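Side-chain contacts in phenazine-1-carboxylate N-methyltransferase (Pseudomonas aeruginosa, PDB 2IP2), which transfers a methyl group from S-adenosyl-L-methionine to phenazine-1-carboxylate, giving 5-methylphenazine-1-carboxylate on the pathway to the virulence pigment pyocyanine: residues E130-Y133 with S134-R138; G93-R96 with D97-L100. All blocks are in the same frame, centred on the assembly; numbering follows the deposited sequence. Where two conformers were deposited one is given.

In the fold
Both contacts lie at the start of a short helix, and in each the residues leading into the helix bond to its first turns. Contact 1, on helix 132-138, is near the surface: a salt bridge and a capping carboxylate line its outer side, while Phe132 points inward among other aromatic rings. Contact 2, on helix 96-102, is more deeply set; its apolar side chains Phe95, Met98 and Val99 pack on the second subunit, and three waters mediate polar links elsewhere in it. The two centres are 21 Å apart and the contacts do not touch. Direct ionic bonding thus marks 130-138, whereas 93-100 joins its charges through water.

Contact 1 (E130-Y133 with S134-R138); sequences EDFY and SYLKR
OE1 of Glu130 takes two bonds from the guanidinium of Arg138: it accepts from NH2 of Arg138 at 3.1 Å through its syn lone pair, and more weakly from NE of Arg138. The same NE reaches OE2 of Glu130 at 3.0 Å, on the syn side but 19° out of the carboxylate plane. The guanidinium thus holds the acid side-on, its NE and NH2 each serving one oxygen. The two planes are only 25° apart, a pairing that would restrain the rotation of both groups. Glu130 is extended, whereas Arg138 bends at its third torsion (chi3 67°), which turns the guanidinium edge back to the acid. OE1 of Glu130 also lies in the plane of the Tyr135 ring, at its edge, 3.5 Å from CD1 of Tyr135. The hydroxyl of that tyrosine is held by Glu105.

Asp131 caps the helix. Its CG sits between the backbone N and the carbonyl carbon (chi1 82°), bringing OD2 of Asp131 to 3.2 Å from N of Ser134, which meets it from above the carboxylate plane. A helical bond follows directly, from N of Tyr135 to O of Asp131 at 2.9 Å.

On the inner side, Leu136 lies against Phe132. CG of Leu136 stands over one ring face, 4.2 Å from the centroid, as a CH-pi contact, while CD1 of Leu136 touches CE2 of Phe132 at 3.6 Å. CD2 of Phe132 in turn lies over the centre of the Tyr133 ring. Phe106, Phe124 and Phe146 meet Phe132, extending an aromatic cluster beneath the helix. An acidic side chain that accepts from the backbone N three residues on is the classic N-cap of an alpha-helix, here at the start of helix 132-138.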
ATOM      1  N   GLU A 130      22.409  -0.242  10.718  1.00 29.75           N
ATOM      2  CA  GLU A 130      23.302  -1.263  10.173  1.00 29.65           C
ATOM      3  C   GLU A 130      22.949  -1.552   8.710  1.00 29.57           C
ATOM      4  O   GLU A 130      21.745  -1.624   8.366  1.00 29.87           O
ATOM      5  CB  GLU A 130      23.114  -2.556  10.990  1.00 31.21           C
ATOM      6  CG  GLU A 130      24.110  -3.614  10.675  1.00 32.74           C
ATOM      7  CD  GLU A 130      23.886  -4.921  11.470  1.00 33.51           C
ATOM      8  OE1 GLU A 130      22.847  -5.093  12.105  1.00 37.48           O
ATOM      9  OE2 GLU A 130      24.763  -5.793  11.442  1.00 39.30           O
ATOM     10  N   ASP A 131      23.943  -1.761   7.851  1.00 27.61           N
ATOM     11  CA  ASP A 131      23.607  -1.995   6.474  1.00 28.91           C
ATOM     12  C   ASP A 131      22.993  -3.378   6.288  1.00 27.68           C
ATOM     13  O   ASP A 131      23.264  -4.305   7.071  1.00 26.44           O
ATOM     14  CB  ASP A 131      24.778  -1.695   5.520  1.00 30.71           C
ATOM     15  CG  ASP A 131      25.754  -2.825   5.429  1.00 31.62           C
ATOM     16  OD1 ASP A 131      26.723  -2.819   6.221  1.00 40.50           O
ATOM     17  OD2 ASP A 131      25.575  -3.712   4.565  1.00 32.31           O
ATOM     18  N   PHE A 132      22.160  -3.506   5.259  1.00 27.10           N
ATOM     19  CA  PHE A 132      21.353  -4.707   5.035  1.00 27.16           C
ATOM     20  C   PHE A 132      22.155  -6.036   5.001  1.00 26.47           C
ATOM     21  O   PHE A 132      21.820  -6.992   5.715  1.00 26.28           O
ATOM     22  CB  PHE A 132      20.565  -4.561   3.713  1.00 27.51           C
ATOM     23  CG  PHE A 132      19.617  -5.716   3.428  1.00 27.17           C
ATOM     24  CD1 PHE A 132      18.571  -5.982   4.298  1.00 29.01           C
ATOM     25  CD2 PHE A 132      19.842  -6.588   2.360  1.00 29.80           C
ATOM     26  CE1 PHE A 132      17.678  -7.057   4.078  1.00 28.34           C
ATOM     27  CE2 PHE A 132      18.945  -7.676   2.127  1.00 31.79           C
ATOM     28  CZ  PHE A 132      17.866  -7.887   3.017  1.00 30.56           C
ATOM     29  N   TYR A 133      23.151  -6.110   4.126  1.00 27.60           N
ATOM     30  CA  TYR A 133      23.934  -7.353   4.013  1.00 29.95           C
ATOM     31  C   TYR A 133      24.801  -7.614   5.236  1.00 29.18           C
ATOM     32  O   TYR A 133      24.992  -8.775   5.586  1.00 31.01           O
ATOM     33  CB  TYR A 133      24.774  -7.437   2.726  1.00 31.97           C
ATOM     34  CG  TYR A 133      23.868  -7.593   1.539  1.00 35.14           C
ATOM     35  CD1 TYR A 133      23.068  -8.734   1.410  1.00 36.65           C
ATOM     36  CD2 TYR A 133      23.754  -6.564   0.574  1.00 38.38           C
ATOM     37  CE1 TYR A 133      22.178  -8.878   0.326  1.00 39.54           C
ATOM     38  CE2 TYR A 133      22.875  -6.690  -0.505  1.00 39.08           C
ATOM     39  CZ  TYR A 133      22.093  -7.849  -0.621  1.00 41.47           C
ATOM     40  OH  TYR A 133      21.223  -7.977  -1.699  1.00 44.74           O
ATOM     41  N   SER A 134      25.253  -6.564   5.909  1.00 28.36           N
ATOM     42  CA  SER A 134      25.960  -6.775   7.209  1.00 28.98           C
ATOM     43  C   SER A 134      25.020  -7.399   8.228  1.00 28.88           C
ATOM     44  O   SER A 134      25.419  -8.354   8.926  1.00 27.67           O
ATOM     45  CB  SER A 134      26.543  -5.493   7.775  1.00 29.89           C
ATOM     46  OG  SER A 134      27.495  -4.980   6.882  1.00 34.29           O
ATOM     47  N   TYR A 135      23.791  -6.853   8.307  1.00 28.48           N
ATOM     48  CA  TYR A 135      22.690  -7.406   9.153  1.00 29.11           C
ATOM     49  C   TYR A 135      22.384  -8.874   8.884  1.00 28.16           C
ATOM     50  O   TYR A 135      22.221  -9.637   9.843  1.00 28.87           O
ATOM     51  CB  TYR A 135      21.401  -6.560   8.970  1.00 29.83           C
ATOM     52  CG  TYR A 135      20.148  -7.027   9.659  1.00 31.58           C
ATOM     53  CD1 TYR A 135      19.906  -6.728  10.990  1.00 35.21           C
ATOM     54  CD2 TYR A 135      19.166  -7.742   8.951  1.00 34.55           C
ATOM     55  CE1 TYR A 135      18.713  -7.164  11.634  1.00 35.15           C
ATOM     56  CE2 TYR A 135      17.988  -8.170   9.574  1.00 33.60           C
ATOM     57  CZ  TYR A 135      17.790  -7.900  10.909  1.00 34.74           C
ATOM     58  OH  TYR A 135      16.628  -8.315  11.520  1.00 35.82           O
ATOM     59  N   LEU A 136      22.230  -9.256   7.611  1.00 28.09           N
ATOM     60  CA  LEU A 136      21.949 -10.652   7.224  1.00 29.04           C
ATOM     61  C   LEU A 136      23.083 -11.617   7.612  1.00 30.64           C
ATOM     62  O   LEU A 136      22.810 -12.702   8.132  1.00 30.60           O
ATOM     63  CB  LEU A 136      21.683 -10.791   5.715  1.00 28.62           C
ATOM     64  CG  LEU A 136      20.400 -10.115   5.213  1.00 28.06           C
ATOM     65  CD1 LEU A 136      20.297 -10.551   3.746  1.00 32.81           C
ATOM     66  CD2 LEU A 136      19.163 -10.484   5.973  1.00 25.12           C
ATOM     67  N   LYS A 137      24.316 -11.188   7.366  1.00 32.70           N
ATOM     68  CA  LYS A 137      25.492 -12.023   7.671  1.00 34.55           C
ATOM     69  C   LYS A 137      25.646 -12.132   9.190  1.00 35.33           C
ATOM     70  O   LYS A 137      26.015 -13.190   9.693  1.00 35.82           O
ATOM     71  CB  LYS A 137      26.763 -11.428   7.064  0.50 34.69           C
ATOM     72  CG  LYS A 137      27.674 -12.447   6.316  0.50 35.78           C
ATOM     73  CD  LYS A 137      28.907 -11.771   5.695  0.50 34.75           C
ATOM     74  CE  LYS A 137      29.611 -12.697   4.660  0.50 36.86           C
ATOM     75  NZ  LYS A 137      31.047 -12.292   4.343  0.50 34.36           N
ATOM     76  N   ARG A 138      25.345 -11.061   9.911  1.00 36.23           N
ATOM     77  CA  ARG A 138      25.476 -11.082  11.379  1.00 37.93           C
ATOM     78  C   ARG A 138      24.377 -11.877  12.072  1.00 39.17           C
ATOM     79  O   ARG A 138      24.639 -12.601  13.060  1.00 38.68           O
ATOM     80  CB  ARG A 138      25.552  -9.671  11.937  1.00 37.91           C
ATOM     81  CG  ARG A 138      25.684  -9.616  13.451  1.00 39.73           C
ATOM     82  CD  ARG A 138      25.610  -8.203  13.966  1.00 40.02           C
ATOM     83  NE  ARG A 138      24.302  -7.598  13.776  1.00 38.27           N
ATOM     84  CZ  ARG A 138      23.232  -7.830  14.542  1.00 42.20           C
ATOM     85  NH1 ARG A 138      23.293  -8.686  15.574  1.00 41.24           N
ATOM     86  NH2 ARG A 138      22.079  -7.209  14.268  1.00 41.17           N
TER

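Contact 2 (G93-R96 with D97-L100); sequences GSFR and DMVL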
ATOM      1  N   GLY A  93       6.671 -23.473  -2.316  1.00 41.96           N
ATOM      2  CA  GLY A  93       6.947 -22.341  -3.198  1.00 42.50           C
ATOM      3  C   GLY A  93       5.983 -21.169  -3.101  1.00 41.86           C
ATOM      4  O   GLY A  93       5.647 -20.562  -4.116  1.00 42.64           O
ATOM      5  N   SER A  94       5.509 -20.857  -1.885  1.00 39.73           N
ATOM      6  CA  SER A  94       4.504 -19.789  -1.753  1.00 36.82           C
ATOM      7  C   SER A  94       5.208 -18.445  -1.557  1.00 35.34           C
ATOM      8  O   SER A  94       6.436 -18.374  -1.419  1.00 35.75           O
ATOM      9  CB  SER A  94       3.621 -20.065  -0.547  1.00 35.99           C
ATOM     10  OG  SER A  94       4.431 -20.027   0.619  1.00 32.33           O
ATOM     11  N   PHE A  95       4.404 -17.383  -1.492  1.00 32.54           N
ATOM     12  CA  PHE A  95       4.900 -16.028  -1.150  1.00 29.51           C
ATOM     13  C   PHE A  95       4.912 -15.758   0.357  1.00 28.14           C
ATOM     14  O   PHE A  95       5.263 -14.644   0.811  1.00 24.13           O
ATOM     15  CB  PHE A  95       4.044 -15.006  -1.866  1.00 30.22           C
ATOM     16  CG  PHE A  95       4.316 -14.923  -3.341  1.00 33.77           C
ATOM     17  CD1 PHE A  95       4.924 -15.967  -4.014  1.00 38.22           C
ATOM     18  CD2 PHE A  95       3.985 -13.778  -4.063  1.00 42.22           C
ATOM     19  CE1 PHE A  95       5.176 -15.891  -5.389  1.00 42.02           C
ATOM     20  CE2 PHE A  95       4.254 -13.684  -5.456  1.00 40.05           C
ATOM     21  CZ  PHE A  95       4.839 -14.742  -6.110  1.00 39.86           C
ATOM     22  N   ARG A  96       4.574 -16.806   1.125  1.00 25.58           N
ATOM     23  CA  ARG A  96       4.351 -16.628   2.573  1.00 24.98           C
ATOM     24  C   ARG A  96       5.548 -15.985   3.263  1.00 24.10           C
ATOM     25  O   ARG A  96       5.404 -14.976   3.937  1.00 22.25           O
ATOM     26  CB  ARG A  96       3.990 -17.958   3.271  1.00 22.67           C
ATOM     27  CG  ARG A  96       4.027 -17.846   4.773  1.00 26.13           C
ATOM     28  CD  ARG A  96       3.589 -19.149   5.563  1.00 26.08           C
ATOM     29  NE  ARG A  96       4.201 -19.096   6.899  1.00 33.11           N
ATOM     30  CZ  ARG A  96       3.636 -18.573   7.982  1.00 29.89           C
ATOM     31  NH1 ARG A  96       2.404 -18.091   7.940  1.00 33.86           N
ATOM     32  NH2 ARG A  96       4.309 -18.569   9.119  1.00 31.77           N
ATOM     33  N   ASP A  97       6.743 -16.573   3.126  1.00 22.10           N
ATOM     34  CA  ASP A  97       7.910 -16.009   3.810  1.00 23.43           C
ATOM     35  C   ASP A  97       8.300 -14.652   3.272  1.00 22.50           C
ATOM     36  O   ASP A  97       8.895 -13.879   3.998  1.00 23.39           O
ATOM     37  CB  ASP A  97       9.104 -16.950   3.652  1.00 23.50           C
ATOM     38  CG  ASP A  97       8.857 -18.229   4.414  1.00 29.61           C
ATOM     39  OD1 ASP A  97       8.500 -18.113   5.622  1.00 33.10           O
ATOM     40  OD2 ASP A  97       8.911 -19.294   3.796  1.00 29.95           O
ATOM     41  N   MET A  98       8.061 -14.423   1.988  1.00 21.27           N
ATOM     42  CA  MET A  98       8.326 -13.077   1.407  1.00 22.92           C
ATOM     43  C   MET A  98       7.392 -12.025   2.049  1.00 22.76           C
ATOM     44  O   MET A  98       7.849 -10.961   2.520  1.00 21.38           O
ATOM     45  CB  MET A  98       8.163 -13.089  -0.121  1.00 23.48           C
ATOM     46  CG  MET A  98       8.561 -11.771  -0.789  1.00 26.22           C
ATOM     47  SD  MET A  98       7.830 -11.552  -2.403  1.00 34.89           S
ATOM     48  CE  MET A  98       6.135 -11.282  -1.838  1.00 37.44           C
ATOM     49  N   VAL A  99       6.107 -12.342   2.139  1.00 22.46           N
ATOM     50  CA  VAL A  99       5.129 -11.419   2.798  1.00 22.27           C
ATOM     51  C   VAL A  99       5.568 -11.037   4.225  1.00 21.89           C
ATOM     52  O   VAL A  99       5.514  -9.867   4.642  1.00 22.31           O
ATOM     53  CB  VAL A  99       3.693 -12.033   2.814  1.00 21.04           C
ATOM     54  CG1 VAL A  99       2.718 -11.221   3.729  1.00 20.89           C
ATOM     55  CG2 VAL A  99       3.130 -12.187   1.346  1.00 22.83           C
ATOM     56  N   LEU A 100       5.994 -12.045   4.986  1.00 22.52           N
ATOM     57  CA  LEU A 100       6.413 -11.835   6.385  1.00 22.31           C
ATOM     58  C   LEU A 100       7.635 -10.944   6.472  1.00 21.91           C
ATOM     59  O   LEU A 100       7.617  -9.985   7.233  1.00 21.14           O
ATOM     60  CB  LEU A 100       6.647 -13.165   7.124  1.00 22.40           C
ATOM     61  CG  LEU A 100       5.386 -14.047   7.347  1.00 23.65           C
ATOM     62  CD1 LEU A 100       5.807 -15.439   7.910  1.00 25.88           C
ATOM     63  CD2 LEU A 100       4.305 -13.293   8.195  1.00 24.85           C
TER
HETATM   64  O   HOH W   1       8.376 -16.532   0.054  1.00 31.11           O
HETATM   65  O   HOH W   2       7.064 -19.051   1.641  1.00 33.05           O
HETATM   66  O   HOH W   3       6.826 -19.868   6.628  1.00 44.76           O
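Arg96 runs extended from the first turn of the helix and lays one face of its guanidinium under CD1 of Leu100. Its CB and CG lie beside the following peptide. CG is anti to the backbone N (chi1 169°), which carries the chain outward to NE, where water 3 accepts at 2.7 Å. That water donates to OD1 of Asp97, bridging acid and base whose nearest charged atoms, NE of Arg96 and OD1 of Asp97, are 4.6 Å apart. Beyond NE, NH2 of Arg96 comes 3.7 Å from CD1 of Leu100.

Ser94 caps the turn through OG, which accepts from N of Arg96 at 3.3 Å. Water 2 donates to this OG and accepts from N of Asp97, while water 1 accepts from N of Met98. N of Val99 donates to O of Phe95 at 2.8 Å.

SD of Met98 lies obliquely 5.2 Å from the centroid of the Phe95 ring, a Met-aromatic contact, and CE of Met98 touches CD2 of Phe95 at 4.0 Å; Ile13 of the second subunit packs on both residues. Opposite charges thus meet through a water here, and their mutual attraction is probably softened by the water between them.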